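Major allergen Alt a 1 (Alternaria alternata, PDB 3V0R) is a secreted fungal allergen that forms a disulfide-linked beta-barrel homodimer and may bind and inhibit the beta-glucanase activity of host plant thaumatin-like proteins. Local coordinates at residues V15-F21 / G35-T41; L46-S51 / C65-M71; E58-W62 / F73-S77; R79-L84 / A96-N102. All coordinates share one frame. Residue numbers count along the deposited sequence, not the author numbering.

Interaction 1 (V15-F21 / G35-T41); sequences VWKISEF and GFNIKAT. With 0FU (2,5,6-triaminopyrimidin-4-ol), chain M; SO4 (sulfate ion), chain B.
Strands 15-21 and 35-40 pair as an antiparallel beta hairpin in the barrel wall. Their axes approach to 4.6 Å, with N-to-C directions 152° apart. G35 is extended, its CA 3.4 Å from N1 of 0FU, where a CB would clash. Opposite, E20 is left-handed (phi/psi 50/45), so the register slips and F36 lies nearest F21. F36 (chi1 p) puts CD2 3.7 Å from I18 CG2. N37 and S19 form a hydrogen-bonded pair: N37 N to S19 O 2.8 Å, S19 N to N37 O 3.1 Å. I38 (m, t) and I18 (m, m) form a non-hydrogen-bonded pair, with I18 CD1 3.7 Å from I38 CG1. I38 CG2 meets W16 CE3 at 3.4 Å. K39 and K17 are hydrogen-bonded: K17 N to K39 O 2.8 Å, K39 N to K17 O 2.9 Å. A40 faces W16, CA to CA 4.7 Å. T41 OG1 (chi1 p) donates to V15 O at 2.7 Å. The W16, I18, I38 and A40 face is apolar and suits the barrel interior. The K17, S19, N37 and K39 face is polar; K17 NZ hydrogen-bonds N109 of the second subunit, so one face serves the interior and the other a subunit contact.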
loop_
_atom_site.group_PDB
_atom_site.type_symbol
_atom_site.label_atom_id
_atom_site.label_comp_id
_atom_site.label_asym_id
_atom_site.label_seq_id
_atom_site.Cartn_x
_atom_site.Cartn_y
_atom_site.Cartn_z
ATOM N N VAL A 15 6.860 12.677 22.690
ATOM C CA VAL A 15 6.306 13.799 21.939
ATOM C C VAL A 15 6.557 13.656 20.448
ATOM O O VAL A 15 7.715 13.462 19.997
ATOM C CB VAL A 15 6.929 15.115 22.460
ATOM C CG1 VAL A 15 6.351 16.315 21.667
ATOM C CG2 VAL A 15 6.638 15.271 23.959
ATOM N N TRP A 16 5.477 13.660 19.673
ATOM C CA TRP A 16 5.515 13.507 18.225
ATOM C C TRP A 16 4.960 14.713 17.550
ATOM O O TRP A 16 4.072 15.381 18.123
ATOM C CB TRP A 16 4.756 12.277 17.785
ATOM C CG TRP A 16 5.298 10.959 18.233
ATOM C CD1 TRP A 16 6.517 10.679 18.790
ATOM C CD2 TRP A 16 4.618 9.654 18.157
ATOM N NE1 TRP A 16 6.635 9.338 19.039
ATOM C CE2 TRP A 16 5.505 8.695 18.666
ATOM C CE3 TRP A 16 3.365 9.253 17.734
ATOM C CZ2 TRP A 16 5.175 7.348 18.747
ATOM C CZ3 TRP A 16 3.049 7.916 17.789
ATOM C CH2 TRP A 16 3.924 6.989 18.342
ATOM N N LYS A 17 5.407 14.996 16.316
ATOM C CA LYS A 17 4.936 16.155 15.555
ATOM C C LYS A 17 3.931 15.664 14.555
ATOM O O LYS A 17 4.177 14.630 13.901
ATOM C CB LYS A 17 6.126 16.729 14.795
ATOM C CG LYS A 17 5.783 17.960 13.970
ATOM C CD LYS A 17 7.059 18.521 13.324
ATOM C CE LYS A 17 7.252 17.874 11.961
ATOM N NZ LYS A 17 8.389 18.494 11.189
ATOM N N ILE A 18 2.813 16.387 14.425
ATOM C CA ILE A 18 1.763 16.088 13.493
ATOM C C ILE A 18 1.798 17.227 12.472
ATOM O O ILE A 18 1.867 18.411 12.797
ATOM C CB ILE A 18 0.353 16.012 14.114
ATOM C CG1 ILE A 18 0.363 15.126 15.350
ATOM C CG2 ILE A 18 -0.672 15.591 13.029
ATOM C CD1 ILE A 18 0.539 13.629 15.100
ATOM N N SER A 19 1.804 16.864 11.215
ATOM C CA SER A 19 1.894 17.844 10.129
ATOM C C SER A 19 1.188 17.320 8.859
ATOM O O SER A 19 0.798 16.135 8.750
ATOM C CB SER A 19 3.363 18.172 9.765
ATOM O OG SER A 19 4.019 16.992 9.349
ATOM N N GLU A 20 1.048 18.228 7.900
ATOM C CA GLU A 20 0.398 17.899 6.589
ATOM C C GLU A 20 -0.968 17.201 6.703
ATOM O O GLU A 20 -1.334 16.240 6.008
ATOM C CB GLU A 20 1.408 17.214 5.636
ATOM C CG GLU A 20 2.905 17.666 5.638
ATOM C CD GLU A 20 3.308 19.206 5.784
ATOM O OE1 GLU A 20 4.317 19.328 6.470
ATOM O OE2 GLU A 20 2.781 20.272 5.219
ATOM N N PHE A 21 -1.789 17.728 7.595
ATOM C CA PHE A 21 -3.163 17.284 7.672
ATOM C C PHE A 21 -3.833 17.528 6.334
ATOM O O PHE A 21 -3.630 18.561 5.706
ATOM C CB PHE A 21 -3.947 18.108 8.730
ATOM C CG PHE A 21 -5.405 17.772 8.799
ATOM C CD1 PHE A 21 -5.820 16.629 9.368
ATOM C CD2 PHE A 21 -6.325 18.578 8.210
ATOM C CE1 PHE A 21 -7.175 16.328 9.474
ATOM C CE2 PHE A 21 -7.690 18.301 8.251
ATOM C CZ PHE A 21 -8.114 17.149 8.880
ATOM N N GLY A 35 -6.119 12.366 6.580
ATOM C CA GLY A 35 -4.780 11.933 6.860
ATOM C C GLY A 35 -3.845 12.989 7.389
ATOM O O GLY A 35 -4.124 14.179 7.318
ATOM N N PHE A 36 -2.691 12.532 7.887
ATOM C CA PHE A 36 -1.695 13.430 8.456
ATOM C C PHE A 36 -0.406 12.672 8.657
ATOM O O PHE A 36 -0.393 11.460 8.581
ATOM C CB PHE A 36 -2.186 14.037 9.798
ATOM C CG PHE A 36 -2.678 13.022 10.748
ATOM C CD1 PHE A 36 -4.032 12.656 10.759
ATOM C CD2 PHE A 36 -1.798 12.396 11.653
ATOM C CE1 PHE A 36 -4.481 11.671 11.615
ATOM C CE2 PHE A 36 -2.265 11.397 12.517
ATOM C CZ PHE A 36 -3.598 11.045 12.494
ATOM N N ASN A 37 0.693 13.382 8.780
ATOM C CA ASN A 37 2.018 12.780 8.969
ATOM C C ASN A 37 2.347 12.812 10.445
ATOM O O ASN A 37 1.986 13.805 11.158
ATOM C CB ASN A 37 3.086 13.573 8.210
ATOM C CG ASN A 37 2.991 13.407 6.685
ATOM O OD1 ASN A 37 2.378 12.422 6.174
ATOM N ND2 ASN A 37 3.658 14.333 5.934
ATOM N N ILE A 38 2.996 11.773 10.928
ATOM C CA ILE A 38 3.441 11.684 12.338
ATOM C C ILE A 38 4.940 11.443 12.363
ATOM O O ILE A 38 5.437 10.515 11.665
ATOM C CB ILE A 38 2.797 10.516 13.027
ATOM C CG1 ILE A 38 1.270 10.640 13.009
ATOM C CG2 ILE A 38 3.354 10.337 14.460
ATOM C CD1 ILE A 38 0.603 9.522 13.791
ATOM N N LYS A 39 5.670 12.238 13.109
ATOM C CA LYS A 39 7.131 12.131 13.170
ATOM C C LYS A 39 7.662 12.198 14.581
ATOM O O LYS A 39 7.232 13.059 15.365
ATOM C CB LYS A 39 7.749 13.251 12.319
ATOM C CG LYS A 39 9.230 13.104 12.069
ATOM C CD LYS A 39 9.829 14.232 11.248
ATOM C CE LYS A 39 11.164 13.807 10.636
ATOM N NZ LYS A 39 12.123 13.315 11.655
ATOM N N ALA A 40 8.590 11.334 14.932
ATOM C CA ALA A 40 9.264 11.432 16.221
ATOM C C ALA A 40 10.056 12.711 16.298
ATOM O O ALA A 40 10.493 13.235 15.260
ATOM C CB ALA A 40 10.201 10.239 16.465
ATOM N N THR A 41 10.181 13.256 17.499
ATOM C CA THR A 41 10.986 14.460 17.739
ATOM C C THR A 41 12.310 14.180 18.426
ATOM O O THR A 41 13.105 15.087 18.605
ATOM C CB THR A 41 10.210 15.458 18.627
ATOM O OG1 THR A 41 9.966 14.891 19.916
ATOM C CG2 THR A 41 8.856 15.827 17.989
HETATM C C4 0FU M . -2.665 9.771 2.696
HETATM N N3 0FU M . -3.962 10.096 2.682
HETATM C C2 0FU M . -4.367 11.278 3.194
HETATM N NAA 0FU M . -5.690 11.538 3.141
HETATM N N1 0FU M . -3.484 12.177 3.720
HETATM C C6 0FU M . -2.175 11.885 3.758
HETATM N NAB 0FU M . -1.287 12.734 4.291
HETATM C C5 0FU M . -1.756 10.658 3.226
HETATM N NAC 0FU M . -0.483 10.264 3.219
HETATM O O4 0FU M . -2.175 8.611 2.190
HETATM S S SO4 B . 9.518 17.080 7.844
HETATM O O1 SO4 B . 8.338 16.711 8.700
HETATM O O2 SO4 B . 9.900 18.486 8.173
HETATM O O3 SO4 B . 10.645 16.141 8.145
HETATM O O4 SO4 B . 9.255 17.041 6.374
HETATM O O HOH W 1 10.012 11.459 19.858
HETATM O O HOH W 2 -0.137 14.049 5.031
#

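Interaction 2 (L46-S51 / C65-M71); sequences LDFTCS and CGENSFM. With 0FU (2,5,6-triaminopyrimidin-4-ol), chain M.
A disulfide ties the edge strand 47-51 of the barrel to the irregular loop 65-71, which follows strand 63-64. C65 has the most surface buried by the contact. C65 SG (chi1 m) bonds C50 SG (chi1 t) at 2.1 Å, with chi3 -71°, and the two CA atoms lie 4.2 Å apart. C65 N donates to M71 O at 3.0 Å, which closes the loop. F48 is second in buried surface. With chi1 p and chi2 106° its ring lies against the loop. F48 CE1 is 4.1 Å from C65 CB, which sits at the ring edge, and F48 CZ is 3.8 Å from M71 CG. F70 (chi1 p) meets F48 obliquely, centroids 5.9 Å apart and planes at 46°. S69 OG accepts from M71 N at 3.3 Å, an ST turn. T49 and S51, which flank C50, belong to the 0FU pocket. The backbone hydrogen bond beside the disulfide runs from S51 N to C65 O, 3.0 Å, and a water donates to the same C65 O at 2.8 Å.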
loop_
_atom_site.group_PDB
_atom_site.type_symbol
_atom_site.label_atom_id
_atom_site.label_comp_id
_atom_site.label_asym_id
_atom_site.label_seq_id
_atom_site.Cartn_x
_atom_site.Cartn_y
_atom_site.Cartn_z
ATOM N N LEU A 46 10.992 7.182 13.381
ATOM C CA LEU A 46 9.585 7.139 13.090
ATOM C C LEU A 46 9.080 8.364 12.311
ATOM O O LEU A 46 9.238 9.524 12.721
ATOM C CB LEU A 46 8.855 7.010 14.443
ATOM C CG LEU A 46 7.345 6.959 14.405
ATOM C CD1 LEU A 46 7.043 5.543 13.948
ATOM C CD2 LEU A 46 6.756 7.258 15.783
ATOM N N ASP A 47 8.406 8.079 11.197
ATOM C CA ASP A 47 7.944 9.090 10.294
ATOM C C ASP A 47 7.015 8.408 9.334
ATOM O O ASP A 47 7.480 7.719 8.413
ATOM C CB ASP A 47 9.137 9.725 9.574
ATOM C CG ASP A 47 8.789 11.018 8.859
ATOM O OD1 ASP A 47 7.609 11.375 8.783
ATOM O OD2 ASP A 47 9.715 11.671 8.342
ATOM N N PHE A 48 5.713 8.553 9.508
ATOM C CA PHE A 48 4.802 7.844 8.679
ATOM C C PHE A 48 3.479 8.567 8.522
ATOM O O PHE A 48 3.221 9.576 9.200
ATOM C CB PHE A 48 4.551 6.483 9.261
ATOM C CG PHE A 48 3.843 6.482 10.542
ATOM C CD1 PHE A 48 2.489 6.097 10.597
ATOM C CD2 PHE A 48 4.452 6.843 11.679
ATOM C CE1 PHE A 48 1.810 6.084 11.784
ATOM C CE2 PHE A 48 3.788 6.858 12.885
ATOM C CZ PHE A 48 2.469 6.443 12.947
ATOM N N THR A 49 2.685 8.078 7.572
ATOM C CA THR A 49 1.347 8.622 7.317
ATOM C C THR A 49 0.288 7.829 8.021
ATOM O O THR A 49 0.296 6.569 8.068
ATOM C CB THR A 49 1.056 8.712 5.824
ATOM O OG1 THR A 49 2.071 9.503 5.223
ATOM C CG2 THR A 49 -0.286 9.502 5.607
ATOM N N CYS A 50 -0.603 8.542 8.670
ATOM C CA CYS A 50 -1.736 7.952 9.247
ATOM C C CYS A 50 -2.955 8.436 8.437
ATOM O O CYS A 50 -3.152 9.636 8.308
ATOM C CB CYS A 50 -1.754 8.406 10.720
ATOM S SG CYS A 50 -3.118 7.746 11.640
ATOM N N SER A 51 -3.739 7.512 7.863
ATOM C CA SER A 51 -4.882 7.935 7.059
ATOM C C SER A 51 -5.973 6.930 7.026
ATOM O O SER A 51 -5.771 5.740 7.311
ATOM C CB SER A 51 -4.407 8.181 5.635
ATOM O OG SER A 51 -4.033 6.949 5.041
ATOM N N CYS A 65 -4.084 3.403 11.466
ATOM C CA CYS A 65 -3.313 4.379 10.703
ATOM C C CYS A 65 -2.937 3.915 9.299
ATOM O O CYS A 65 -2.696 4.727 8.432
ATOM C CB CYS A 65 -2.051 4.809 11.462
ATOM S SG CYS A 65 -2.365 6.083 12.701
ATOM N N GLY A 66 -2.845 2.607 9.103
ATOM C CA GLY A 66 -2.518 1.998 7.804
ATOM C C GLY A 66 -2.717 0.462 7.928
ATOM O O GLY A 66 -3.236 -0.019 8.947
ATOM N N GLU A 67 -2.373 -0.306 6.892
ATOM C CA GLU A 67 -2.711 -1.755 6.847
ATOM C C GLU A 67 -2.016 -2.486 8.006
ATOM O O GLU A 67 -2.608 -3.355 8.675
ATOM C CB GLU A 67 -2.306 -2.437 5.500
ATOM N N ASN A 68 -0.751 -2.151 8.214
ATOM C CA ASN A 68 0.043 -2.835 9.201
ATOM C C ASN A 68 -0.036 -2.163 10.568
ATOM O O ASN A 68 0.229 -2.811 11.562
ATOM C CB ASN A 68 1.519 -2.908 8.734
ATOM C CG ASN A 68 1.762 -3.971 7.641
ATOM O OD1 ASN A 68 1.258 -5.137 7.664
ATOM N ND2 ASN A 68 2.568 -3.574 6.655
ATOM N N SER A 69 -0.443 -0.881 10.629
ATOM C CA SER A 69 0.018 0.021 11.714
ATOM C C SER A 69 -0.179 -0.408 13.189
ATOM O O SER A 69 -1.212 -0.913 13.626
ATOM C CB SER A 69 -0.515 1.458 11.573
ATOM O OG SER A 69 0.429 2.362 12.185
ATOM N N PHE A 70 0.832 -0.110 13.976
ATOM C CA PHE A 70 0.735 -0.302 15.390
ATOM C C PHE A 70 -0.087 0.836 16.051
ATOM O O PHE A 70 -0.271 0.839 17.250
ATOM C CB PHE A 70 2.176 -0.371 15.932
ATOM C CG PHE A 70 2.917 0.927 15.846
ATOM C CD1 PHE A 70 3.350 1.415 14.638
ATOM C CD2 PHE A 70 3.141 1.689 16.986
ATOM C CE1 PHE A 70 3.972 2.662 14.552
ATOM C CE2 PHE A 70 3.794 2.909 16.914
ATOM C CZ PHE A 70 4.217 3.389 15.701
ATOM N N MET A 71 -0.534 1.818 15.277
ATOM C CA MET A 71 -1.246 2.981 15.831
ATOM C C MET A 71 -2.697 3.006 15.309
ATOM O O MET A 71 -2.928 2.754 14.129
ATOM C CB MET A 71 -0.625 4.264 15.330
ATOM C CG MET A 71 0.779 4.554 15.817
ATOM S SD MET A 71 0.828 4.749 17.606
ATOM C CE MET A 71 -0.377 6.075 17.720
HETATM C C4 0FU M . -2.665 9.771 2.696
HETATM N N3 0FU M . -3.962 10.096 2.682
HETATM C C2 0FU M . -4.367 11.278 3.194
HETATM N NAA 0FU M . -5.690 11.538 3.141
HETATM N N1 0FU M . -3.484 12.177 3.720
HETATM C C6 0FU M . -2.175 11.885 3.758
HETATM N NAB 0FU M . -1.287 12.734 4.291
HETATM C C5 0FU M . -1.756 10.658 3.226
HETATM N NAC 0FU M . -0.483 10.264 3.219
HETATM O O4 0FU M . -2.175 8.611 2.190
HETATM O O HOH W 3 -1.726 5.550 5.988
#

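Interaction 3 (E58-W62 / F73-S77); sequences EDHKW and FSFDS
Loop 58-62 extends the antiparallel pairing of strands 63-64 and 72-76 at one edge of the beta-barrel sheet. It runs irregularly beside residues 73-77. D59 lies nearest D76 (CA to CA 5.1 Å) and W62 nearest S74 (4.9 Å). H60 is left-handed (phi/psi 46/49), while its neighbours D59 and K61 are extended. D59 has chi1 m (chi2 -55°), which brings its carboxylate to the far end of the strand. D59 OD1 accepts from S77 N and from S77 OG, both at 2.9 Å; S77 has chi1 p. H60 N donates to F75 O at 3.1 Å. The H60 side chain (chi1 p) leaves the strand, though its CB stays 4.0 Å from D76 OD1. D76 (chi1 m) has a long, weak ion pair with R79. K61 is all-t and its CA-to-CB bond points away from the strand. S74 (chi1 t) points toward the loop, with OG 3.3 Å from K61 O. W62 (chi1 m, chi2 121°) swings back so that CE3 is 4.0 Å from S74 CB, and its ring has a cation-pi contact with K85. F73 (chi1 p) and F75 (chi1 t) lead away from the loop; F73 meets the F36 ring edge-to-face in the interior. One water donates to E58 O at 2.7 Å and to K61 O at 2.8 Å, and accepts from F75 N at 3.0 Å.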
loop_
_atom_site.group_PDB
_atom_site.type_symbol
_atom_site.label_atom_id
_atom_site.label_comp_id
_atom_site.label_asym_id
_atom_site.label_seq_id
_atom_site.Cartn_x
_atom_site.Cartn_y
_atom_site.Cartn_z
ATOM N N GLU A 58 -16.491 8.177 10.065
ATOM C CA GLU A 58 -17.254 8.491 11.249
ATOM C C GLU A 58 -16.365 9.202 12.289
ATOM O O GLU A 58 -15.148 8.892 12.410
ATOM C CB GLU A 58 -17.801 7.195 11.875
ATOM C CG GLU A 58 -18.573 6.282 10.908
ATOM C CD GLU A 58 -19.841 6.891 10.332
ATOM O OE1 GLU A 58 -20.358 7.892 10.877
ATOM O OE2 GLU A 58 -20.367 6.345 9.299
ATOM N N ASP A 59 -16.971 10.156 13.011
ATOM C CA ASP A 59 -16.376 10.681 14.231
ATOM C C ASP A 59 -16.381 9.635 15.379
ATOM O O ASP A 59 -17.179 8.701 15.418
ATOM C CB ASP A 59 -17.022 11.999 14.681
ATOM C CG ASP A 59 -16.977 13.069 13.605
ATOM O OD1 ASP A 59 -15.894 13.415 13.068
ATOM O OD2 ASP A 59 -18.073 13.527 13.215
ATOM N N HIS A 60 -15.473 9.826 16.328
ATOM C CA HIS A 60 -15.336 8.971 17.477
ATOM C C HIS A 60 -15.365 7.496 17.158
ATOM O O HIS A 60 -16.110 6.753 17.762
ATOM C CB HIS A 60 -16.292 9.293 18.610
ATOM C CG HIS A 60 -17.672 9.513 18.221
ATOM N ND1 HIS A 60 -18.149 10.749 17.918
ATOM C CD2 HIS A 60 -18.760 8.639 18.183
ATOM C CE1 HIS A 60 -19.459 10.674 17.630
ATOM N NE2 HIS A 60 -19.855 9.377 17.777
ATOM N N LYS A 61 -14.568 7.116 16.166
ATOM C CA LYS A 61 -14.409 5.718 15.773
ATOM C C LYS A 61 -12.944 5.442 15.507
ATOM O O LYS A 61 -12.298 6.228 14.892
ATOM C CB LYS A 61 -15.208 5.465 14.528
ATOM C CG LYS A 61 -15.082 4.042 14.042
ATOM C CD LYS A 61 -15.831 3.831 12.748
ATOM C CE LYS A 61 -15.729 2.323 12.427
ATOM N NZ LYS A 61 -16.179 2.163 11.064
ATOM N N TRP A 62 -12.417 4.315 15.982
ATOM C CA TRP A 62 -10.999 3.990 15.761
ATOM C C TRP A 62 -10.780 3.555 14.334
ATOM O O TRP A 62 -11.524 2.709 13.819
ATOM C CB TRP A 62 -10.563 2.818 16.626
ATOM C CG TRP A 62 -10.469 3.137 18.109
ATOM C CD1 TRP A 62 -11.157 2.526 19.145
ATOM C CD2 TRP A 62 -9.631 4.104 18.732
ATOM N NE1 TRP A 62 -10.798 3.086 20.350
ATOM C CE2 TRP A 62 -9.915 4.039 20.167
ATOM C CE3 TRP A 62 -8.708 5.021 18.284
ATOM C CZ2 TRP A 62 -9.300 4.836 21.054
ATOM C CZ3 TRP A 62 -8.114 5.816 19.212
ATOM C CH2 TRP A 62 -8.414 5.704 20.578
ATOM N N PHE A 73 -6.165 5.736 15.324
ATOM C CA PHE A 73 -6.599 7.102 15.552
ATOM C C PHE A 73 -8.111 7.253 15.467
ATOM O O PHE A 73 -8.800 6.433 14.883
ATOM C CB PHE A 73 -5.908 8.066 14.605
ATOM C CG PHE A 73 -6.522 8.117 13.217
ATOM C CD1 PHE A 73 -6.240 7.176 12.299
ATOM C CD2 PHE A 73 -7.375 9.171 12.849
ATOM C CE1 PHE A 73 -6.733 7.233 10.990
ATOM C CE2 PHE A 73 -7.899 9.240 11.548
ATOM C CZ PHE A 73 -7.580 8.262 10.615
ATOM N N SER A 74 -8.605 8.341 16.070
ATOM C CA SER A 74 -9.965 8.751 15.977
ATOM C C SER A 74 -10.010 10.265 15.789
ATOM O O SER A 74 -9.058 10.940 16.150
ATOM C CB SER A 74 -10.664 8.351 17.293
ATOM O OG SER A 74 -12.058 8.567 17.239
ATOM N N PHE A 75 -11.071 10.798 15.209
ATOM C CA PHE A 75 -11.168 12.229 14.927
ATOM C C PHE A 75 -12.510 12.711 15.375
ATOM O O PHE A 75 -13.534 12.018 15.175
ATOM C CB PHE A 75 -10.942 12.485 13.418
ATOM C CG PHE A 75 -10.459 13.863 13.071
ATOM C CD1 PHE A 75 -9.190 14.282 13.454
ATOM C CD2 PHE A 75 -11.230 14.710 12.350
ATOM C CE1 PHE A 75 -8.756 15.579 13.167
ATOM C CE2 PHE A 75 -10.809 16.011 12.044
ATOM C CZ PHE A 75 -9.571 16.443 12.470
ATOM N N ASP A 76 -12.567 13.920 15.967
ATOM C CA ASP A 76 -13.817 14.625 16.219
ATOM C C ASP A 76 -13.829 15.790 15.268
ATOM O O ASP A 76 -13.172 16.771 15.495
ATOM C CB ASP A 76 -13.845 15.127 17.677
ATOM C CG ASP A 76 -14.224 14.022 18.681
ATOM O OD1 ASP A 76 -14.588 12.890 18.300
ATOM O OD2 ASP A 76 -14.193 14.301 19.890
ATOM N N SER A 77 -14.620 15.713 14.210
ATOM C CA SER A 77 -14.556 16.741 13.210
ATOM C C SER A 77 -15.117 18.059 13.707
ATOM O O SER A 77 -14.675 19.084 13.228
ATOM C CB SER A 77 -15.262 16.329 11.904
ATOM O OG SER A 77 -16.629 16.036 12.192
HETATM O O HOH W 4 -12.881 8.747 13.918
#

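Interaction 4 (R79-L84 / A96-N102); sequences RSGLLL and ATATLPN
A beta hairpin of strands 81-87 and 93-106 forms this part of the barrel wall. Strand 81-84 meets strand 96-99 antiparallel at 163°, axes 4.6 Å apart. L82 with A98 and L84 with A96 are hydrogen-bonded pairs. L82 N to A98 O is 2.8 Å, A98 N to L82 O 3.1 Å, L84 N to A96 O 2.9 Å and A96 N to L84 O 3.1 Å. G81 with T99 and L83 with T97 are non-hydrogen-bonded, CA to CA 4.6 Å each. S80 is left-handed (48/45) and with G81 makes a G1 bulge opposite D76. S80 O accepts from L100 N at 2.9 Å. N102 ND2 donates to L100 O at 3.0 Å and weakly to S80 OG at 3.1 Å. On one face L82 (t, p) puts CB 4.1 Å from L100 CD1 (L100 m, t); on the other L83 CD1 meets T97 CG2 at 3.7 Å. The L82, L84, A96 and A98 face is wholly apolar, and both leucines pack on F73. Backbone hydrogen bonds hold the hairpin, while L82, L84 and A96 contribute to the hydrophobic interior.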
loop_
_atom_site.group_PDB
_atom_site.type_symbol
_atom_site.label_atom_id
_atom_site.label_comp_id
_atom_site.label_asym_id
_atom_site.label_seq_id
_atom_site.Cartn_x
_atom_site.Cartn_y
_atom_site.Cartn_z
ATOM N N ARG A 79 -14.354 19.706 16.299
ATOM C CA ARG A 79 -13.342 20.490 17.001
ATOM C C ARG A 79 -11.955 20.273 16.388
ATOM O O ARG A 79 -10.948 20.688 16.965
ATOM C CB ARG A 79 -13.354 20.086 18.465
ATOM C CG ARG A 79 -12.879 18.656 18.678
ATOM C CD ARG A 79 -13.208 18.097 20.061
ATOM N NE ARG A 79 -14.611 17.797 20.155
ATOM C CZ ARG A 79 -15.210 17.166 21.174
ATOM N NH1 ARG A 79 -14.543 16.759 22.250
ATOM N NH2 ARG A 79 -16.535 16.953 21.128
ATOM N N SER A 80 -11.898 19.613 15.225
ATOM C CA SER A 80 -10.644 19.193 14.613
ATOM C C SER A 80 -9.765 18.500 15.610
ATOM O O SER A 80 -8.556 18.736 15.653
ATOM C CB SER A 80 -9.914 20.401 14.009
ATOM O OG SER A 80 -10.678 20.899 12.921
ATOM N N GLY A 81 -10.334 17.599 16.396
ATOM C CA GLY A 81 -9.598 16.974 17.441
ATOM C C GLY A 81 -9.153 15.578 17.106
ATOM O O GLY A 81 -9.945 14.766 16.682
ATOM N N LEU A 82 -7.886 15.337 17.235
ATOM C CA LEU A 82 -7.284 14.049 16.996
ATOM C C LEU A 82 -7.023 13.298 18.294
ATOM O O LEU A 82 -6.551 13.889 19.250
ATOM C CB LEU A 82 -5.915 14.259 16.332
ATOM C CG LEU A 82 -5.042 13.029 16.120
ATOM C CD1 LEU A 82 -5.598 12.084 15.078
ATOM C CD2 LEU A 82 -3.610 13.378 15.710
ATOM N N LEU A 83 -7.262 11.997 18.280
ATOM C CA LEU A 83 -6.902 11.092 19.362
ATOM C C LEU A 83 -6.119 9.920 18.762
ATOM O O LEU A 83 -6.498 9.366 17.762
ATOM C CB LEU A 83 -8.189 10.557 19.993
ATOM C CG LEU A 83 -8.088 9.444 21.003
ATOM C CD1 LEU A 83 -7.296 9.859 22.199
ATOM C CD2 LEU A 83 -9.484 8.932 21.481
ATOM N N LEU A 84 -4.960 9.640 19.338
ATOM C CA LEU A 84 -4.126 8.484 18.959
ATOM C C LEU A 84 -4.098 7.481 20.083
ATOM O O LEU A 84 -4.156 7.862 21.241
ATOM C CB LEU A 84 -2.700 8.948 18.676
ATOM C CG LEU A 84 -2.467 9.936 17.549
ATOM C CD1 LEU A 84 -1.015 10.468 17.556
ATOM C CD2 LEU A 84 -2.756 9.212 16.207
ATOM N N ALA A 96 -3.096 10.046 23.178
ATOM C CA ALA A 96 -2.606 11.372 23.006
ATOM C C ALA A 96 -3.620 12.186 22.230
ATOM O O ALA A 96 -4.297 11.626 21.348
ATOM C CB ALA A 96 -1.254 11.426 22.236
ATOM N N THR A 97 -3.668 13.490 22.485
ATOM C CA THR A 97 -4.627 14.311 21.767
ATOM C C THR A 97 -4.039 15.581 21.258
ATOM O O THR A 97 -3.074 16.094 21.783
ATOM C CB THR A 97 -5.904 14.674 22.628
ATOM O OG1 THR A 97 -5.540 15.544 23.716
ATOM C CG2 THR A 97 -6.667 13.420 23.139
ATOM N N ALA A 98 -4.716 16.145 20.239
ATOM C CA ALA A 98 -4.397 17.471 19.737
ATOM C C ALA A 98 -5.504 18.065 18.926
ATOM O O ALA A 98 -6.424 17.374 18.533
ATOM C CB ALA A 98 -3.114 17.396 18.849
ATOM N N THR A 99 -5.404 19.343 18.644
ATOM C CA THR A 99 -6.202 20.032 17.664
ATOM C C THR A 99 -5.329 20.150 16.421
ATOM O O THR A 99 -4.142 20.518 16.530
ATOM C CB THR A 99 -6.616 21.472 18.135
ATOM O OG1 THR A 99 -7.487 21.387 19.288
ATOM C CG2 THR A 99 -7.378 22.185 17.029
ATOM N N LEU A 100 -5.902 19.879 15.248
ATOM C CA LEU A 100 -5.130 20.014 13.977
ATOM C C LEU A 100 -5.781 21.153 13.188
ATOM O O LEU A 100 -6.735 20.958 12.478
ATOM C CB LEU A 100 -5.185 18.717 13.203
ATOM C CG LEU A 100 -4.827 17.436 13.893
ATOM C CD1 LEU A 100 -4.736 16.281 12.922
ATOM C CD2 LEU A 100 -3.472 17.535 14.644
ATOM N N PRO A 101 -5.270 22.379 13.330
ATOM C CA PRO A 101 -5.921 23.516 12.679
ATOM C C PRO A 101 -5.817 23.348 11.179
ATOM O O PRO A 101 -4.752 22.937 10.641
ATOM C CB PRO A 101 -5.079 24.708 13.099
ATOM C CG PRO A 101 -4.185 24.244 14.189
ATOM C CD PRO A 101 -4.083 22.779 14.108
ATOM N N ASN A 102 -6.915 23.650 10.515
ATOM C CA ASN A 102 -6.929 23.516 9.075
ATOM C C ASN A 102 -7.864 24.503 8.379
ATOM O O ASN A 102 -8.708 25.134 9.037
ATOM C CB ASN A 102 -7.278 22.077 8.759
ATOM C CG ASN A 102 -8.678 21.709 9.191
ATOM O OD1 ASN A 102 -9.607 21.919 8.449
ATOM N ND2 ASN A 102 -8.841 21.253 10.423
HETATM O O HOH W 5 -10.158 22.201 19.118
#

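How the interactions relate
All four contacts reach one antiparallel sheet, which closes into the barrel. Interaction 1 comes first along the chain. Interactions 2 and 3 then alternate their segments, and interaction 4 is last. Interactions 1 and 2 (centres about 11 Å apart) share the boundary of strands 33-40 and 47-53, through probable hydrogen bonds I38 N to F48 O (2.8 Å) and F36 O to C50 N (2.9 Å). Interactions 3 and 4 (centres about 10 Å apart) meet between strands 72-76 and 81-87. Interactions 1 and 3 have centres about 17 Å apart, yet F36 touches F73, and also L82 of interaction 4. F36, F73 and L82 thus bring three strands together in the core.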